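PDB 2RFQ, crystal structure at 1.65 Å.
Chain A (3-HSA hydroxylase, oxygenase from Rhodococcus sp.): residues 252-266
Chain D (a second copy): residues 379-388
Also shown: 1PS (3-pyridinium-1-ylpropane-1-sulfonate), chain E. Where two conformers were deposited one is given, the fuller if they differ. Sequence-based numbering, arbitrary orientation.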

# COMPACT_ATOMS: atom_id res chain seq x y z
N ALA A 252 -13.35 -8.62 14.80
CA ALA A 252 -12.45 -9.46 14.01
C ALA A 252 -11.09 -9.56 14.70
O ALA A 252 -10.49 -10.65 14.78
CB ALA A 252 -12.29 -8.89 12.61
N TYR A 253 -10.60 -8.42 15.16
CA TYR A 253 -9.30 -8.38 15.87
C TYR A 253 -9.32 -9.28 17.12
O TYR A 253 -8.43 -10.14 17.31
CB TYR A 253 -8.98 -6.94 16.25
CG TYR A 253 -7.65 -6.86 16.96
CD1 TYR A 253 -6.46 -6.84 16.23
CD2 TYR A 253 -7.59 -6.87 18.36
CE1 TYR A 253 -5.23 -6.81 16.90
CE2 TYR A 253 -6.35 -6.82 19.04
CZ TYR A 253 -5.18 -6.81 18.29
OH TYR A 253 -3.97 -6.76 18.95
N ASP A 254 -10.34 -9.12 17.95
CA ASP A 254 -10.42 -9.89 19.19
C ASP A 254 -10.54 -11.38 18.89
O ASP A 254 -9.90 -12.20 19.56
CB ASP A 254 -11.60 -9.41 20.02
CG ASP A 254 -11.37 -8.05 20.66
OD1 ASP A 254 -10.20 -7.56 20.75
OD2 ASP A 254 -12.39 -7.45 21.07
N ALA A 255 -11.35 -11.74 17.88
CA ALA A 255 -11.56 -13.16 17.53
C ALA A 255 -10.22 -13.74 17.07
O ALA A 255 -9.80 -14.82 17.53
CB ALA A 255 -12.63 -13.31 16.41
N HIS A 256 -9.53 -12.99 16.22
CA HIS A 256 -8.23 -13.43 15.68
C HIS A 256 -7.19 -13.59 16.76
O HIS A 256 -6.54 -14.64 16.87
CB HIS A 256 -7.74 -12.42 14.62
CG HIS A 256 -6.38 -12.73 14.08
ND1 HIS A 256 -6.15 -13.76 13.18
CD2 HIS A 256 -5.18 -12.14 14.29
CE1 HIS A 256 -4.87 -13.78 12.86
NE2 HIS A 256 -4.26 -12.80 13.51
N VAL A 257 -7.05 -12.57 17.61
CA VAL A 257 -6.04 -12.66 18.69
C VAL A 257 -6.36 -13.77 19.71
O VAL A 257 -5.45 -14.47 20.16
CB VAL A 257 -5.80 -11.29 19.36
CG1 VAL A 257 -4.88 -11.41 20.61
CG2 VAL A 257 -5.21 -10.33 18.34
N GLU A 258 -7.64 -13.96 20.03
CA GLU A 258 -8.03 -15.06 20.94
C GLU A 258 -7.65 -16.41 20.35
O GLU A 258 -6.99 -17.23 21.01
CB GLU A 258 -9.52 -15.03 21.24
CG GLU A 258 -10.01 -16.23 22.06
CD GLU A 258 -11.47 -16.11 22.39
OE1 GLU A 258 -12.31 -16.36 21.50
OE2 GLU A 258 -11.78 -15.73 23.54
N HIS A 259 -8.01 -16.64 19.09
CA HIS A 259 -7.72 -17.91 18.44
C HIS A 259 -6.21 -18.12 18.27
O HIS A 259 -5.67 -19.18 18.63
CB HIS A 259 -8.42 -18.02 17.10
CG HIS A 259 -8.21 -19.33 16.43
ND1 HIS A 259 -8.92 -20.46 16.77
CD2 HIS A 259 -7.33 -19.71 15.47
CE1 HIS A 259 -8.51 -21.47 16.02
NE2 HIS A 259 -7.55 -21.04 15.23
N GLN A 260 -5.53 -17.10 17.75
CA GLN A 260 -4.08 -17.19 17.53
C GLN A 260 -3.31 -17.30 18.83
O GLN A 260 -2.34 -18.06 18.91
CB GLN A 260 -3.58 -16.02 16.70
CG GLN A 260 -4.11 -16.01 15.27
CD GLN A 260 -3.81 -17.31 14.52
OE1 GLN A 260 -2.77 -17.94 14.75
NE2 GLN A 260 -4.73 -17.72 13.64
N GLY A 261 -3.74 -16.57 19.86
CA GLY A 261 -3.06 -16.60 21.17
C GLY A 261 -3.00 -18.01 21.72
O GLY A 261 -1.97 -18.45 22.21
N LYS A 262 -4.13 -18.71 21.63
CA LYS A 262 -4.22 -20.10 22.04
C LYS A 262 -3.28 -20.98 21.24
O LYS A 262 -2.56 -21.78 21.82
CB LYS A 262 -5.65 -20.60 21.92
CG LYS A 262 -6.53 -20.10 23.05
CD LYS A 262 -7.89 -20.74 23.03
CE LYS A 262 -8.93 -19.83 22.39
NZ LYS A 262 -10.29 -20.06 22.99
N ARG A 263 -3.26 -20.80 19.92
CA ARG A 263 -2.36 -21.56 19.06
C ARG A 263 -0.90 -21.37 19.43
O ARG A 263 -0.16 -22.35 19.58
CB ARG A 263 -2.54 -21.17 17.60
CG ARG A 263 -3.87 -21.54 16.99
CD ARG A 263 -3.84 -21.28 15.50
NE ARG A 263 -2.82 -22.10 14.84
CZ ARG A 263 -1.76 -21.63 14.19
NH1 ARG A 263 -1.55 -20.33 14.07
NH2 ARG A 263 -0.90 -22.48 13.63
N VAL A 264 -0.48 -20.10 19.57
CA VAL A 264 0.93 -19.78 19.85
C VAL A 264 1.39 -20.26 21.23
O VAL A 264 2.52 -20.70 21.38
CB VAL A 264 1.23 -18.26 19.66
CG1 VAL A 264 0.29 -17.42 20.45
CG2 VAL A 264 2.68 -17.92 20.05
N ARG A 265 0.51 -20.16 22.22
CA ARG A 265 0.88 -20.55 23.58
C ARG A 265 0.93 -22.07 23.67
O ARG A 265 1.75 -22.61 24.40
CB ARG A 265 -0.05 -19.96 24.64
CG ARG A 265 0.21 -18.49 24.94
CD ARG A 265 -0.66 -17.97 26.09
NE ARG A 265 -2.08 -18.26 25.89
CZ ARG A 265 -2.94 -17.48 25.23
NH1 ARG A 265 -2.54 -16.33 24.70
NH2 ARG A 265 -4.21 -17.85 25.12
N ALA A 266 0.05 -22.73 22.92
CA ALA A 266 -0.01 -24.20 22.86
C ALA A 266 1.07 -24.80 21.97
O ALA A 266 1.34 -26.01 22.03
CB ALA A 266 -1.38 -24.66 22.40
N MSE D 379 7.22 -6.73 19.25
CA MSE D 379 7.02 -6.69 20.70
C MSE D 379 5.52 -6.60 21.04
O MSE D 379 5.01 -7.35 21.89
CB MSE D 379 7.76 -5.50 21.32
CG MSE D 379 7.61 -5.50 22.81
SE MSE D 379 8.56 -4.00 23.60
CE MSE D 379 7.68 -2.59 22.59
N TYR D 380 4.82 -5.71 20.35
CA TYR D 380 3.39 -5.54 20.61
C TYR D 380 2.64 -6.87 20.42
O TYR D 380 1.86 -7.31 21.29
CB TYR D 380 2.79 -4.46 19.70
CG TYR D 380 1.30 -4.38 19.88
CD1 TYR D 380 0.72 -3.66 20.93
CD2 TYR D 380 0.46 -5.09 19.02
CE1 TYR D 380 -0.67 -3.64 21.12
CE2 TYR D 380 -0.93 -5.07 19.19
CZ TYR D 380 -1.48 -4.34 20.22
OH TYR D 380 -2.85 -4.33 20.38
N GLY D 381 2.91 -7.54 19.31
CA GLY D 381 2.29 -8.86 19.04
C GLY D 381 2.60 -9.93 20.07
O GLY D 381 1.71 -10.67 20.50
N THR D 382 3.87 -10.01 20.49
CA THR D 382 4.30 -10.91 21.55
C THR D 382 3.45 -10.68 22.80
O THR D 382 2.96 -11.62 23.41
CB THR D 382 5.78 -10.64 21.86
OG1 THR D 382 6.54 -10.90 20.67
CG2 THR D 382 6.29 -11.52 23.01
N GLY D 383 3.29 -9.41 23.16
CA GLY D 383 2.41 -9.02 24.27
C GLY D 383 0.97 -9.49 24.11
O GLY D 383 0.37 -10.03 25.05
N GLU D 384 0.40 -9.31 22.92
CA GLU D 384 -0.97 -9.75 22.66
C GLU D 384 -1.19 -11.25 22.84
O GLU D 384 -2.29 -11.69 23.16
CB GLU D 384 -1.41 -9.34 21.26
CG GLU D 384 -1.64 -7.84 21.08
CD GLU D 384 -2.76 -7.32 21.96
OE1 GLU D 384 -3.93 -7.34 21.52
OE2 GLU D 384 -2.46 -6.94 23.12
N PHE D 385 -0.12 -12.02 22.60
CA PHE D 385 -0.15 -13.48 22.76
C PHE D 385 0.17 -13.93 24.19
O PHE D 385 0.11 -15.14 24.49
CB PHE D 385 0.84 -14.12 21.79
CG PHE D 385 0.49 -13.98 20.34
CD1 PHE D 385 -0.84 -13.82 19.93
CD2 PHE D 385 1.49 -14.04 19.37
CE1 PHE D 385 -1.16 -13.72 18.57
CE2 PHE D 385 1.18 -13.95 18.01
CZ PHE D 385 -0.16 -13.79 17.61
N GLY D 386 0.50 -12.98 25.06
CA GLY D 386 0.86 -13.29 26.47
C GLY D 386 2.23 -13.94 26.62
O GLY D 386 2.48 -14.67 27.60
N LEU D 387 3.13 -13.71 25.66
CA LEU D 387 4.48 -14.29 25.71
C LEU D 387 5.46 -13.33 26.38
O LEU D 387 5.25 -12.12 26.36
CB LEU D 387 4.97 -14.64 24.31
CG LEU D 387 4.27 -15.72 23.48
CD1 LEU D 387 4.68 -15.56 22.04
CD2 LEU D 387 4.59 -17.11 24.00
N PRO D 388 6.54 -13.87 26.98
CA PRO D 388 7.55 -13.01 27.61
C PRO D 388 8.16 -11.98 26.66
O PRO D 388 8.49 -12.29 25.50
CB PRO D 388 8.64 -14.00 28.06
CG PRO D 388 7.95 -15.28 28.19
CD PRO D 388 6.86 -15.30 27.17
N1 1PS E . -11.65 -21.79 13.44
C1 1PS E . -11.77 -22.58 12.35
C2 1PS E . -12.53 -23.75 12.39
C3 1PS E . -12.26 -22.11 14.60
C4 1PS E . -13.04 -23.27 14.70
C5 1PS E . -13.18 -24.10 13.57
C6 1PS E . -10.83 -20.57 13.39
C7 1PS E . -11.48 -19.49 12.52
C8 1PS E . -10.71 -18.17 12.62
S1 1PS E . -11.29 -17.18 13.85
O1 1PS E . -10.28 -16.09 13.96
O2 1PS E . -11.37 -17.90 15.15
O3 1PS E . -12.67 -16.72 13.49
O HOH W 1 -3.80 -13.99 23.20

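The shortest polar contact joins Tyr A253 to Glu D384. The phenol OH of Tyr A253 donates a hydrogen bond to OE1 of Glu D384 at 2.6 Å. The carboxylate oxygen lies near the plane of the tyrosine ring, at its edge, where a phenol proton can reach it. The same Tyr A253 OH is hydrogen-bonded to Tyr D380 OH at 3.0 Å. Glu D384 and Tyr D380 are one helical turn apart, so both can reach one hydroxyl.

A second polar site lies further along the chain A helix. Arg A265 NH1 donates to the backbone O of Phe D385 at 2.9 Å, and the angle at hydrogen is 162°. The oxygen sits at the edge of the guanidinium, near its plane. Water 1 adds a bridge: it accepts from Arg A265 NH1 at 3.1 Å and donates to Glu D384 O at 2.8 Å. Its bond to Val A257 O, at 3.5 Å, is weak.

The two helices cross almost at right angles, at 84°, with axes 10.8 Å apart at closest approach. The chain D helix ends here in a Schellman motif. Gly D386 takes positive phi, which favours glycine, and Leu D387 N bonds back to Thr D382 O at 3.1 Å.

Apolar packing centres on Phe D385, which has the largest area covered by the other stretch. The chains come closest in backbone terms at Gly A261: its CA is 4.6 Å from Phe D385 CA and 3.8 Å from Phe D385 CD1. Val A264 CG1 lies over one face of the ring, 3.8 Å from the centroid of Phe D385, in a CH-pi contact. Its other methyl, Val A264 CG2, meets Leu D387 CD1 at 3.7 Å. Val A257 CG1 packs against Glu D384 O at 3.6 Å.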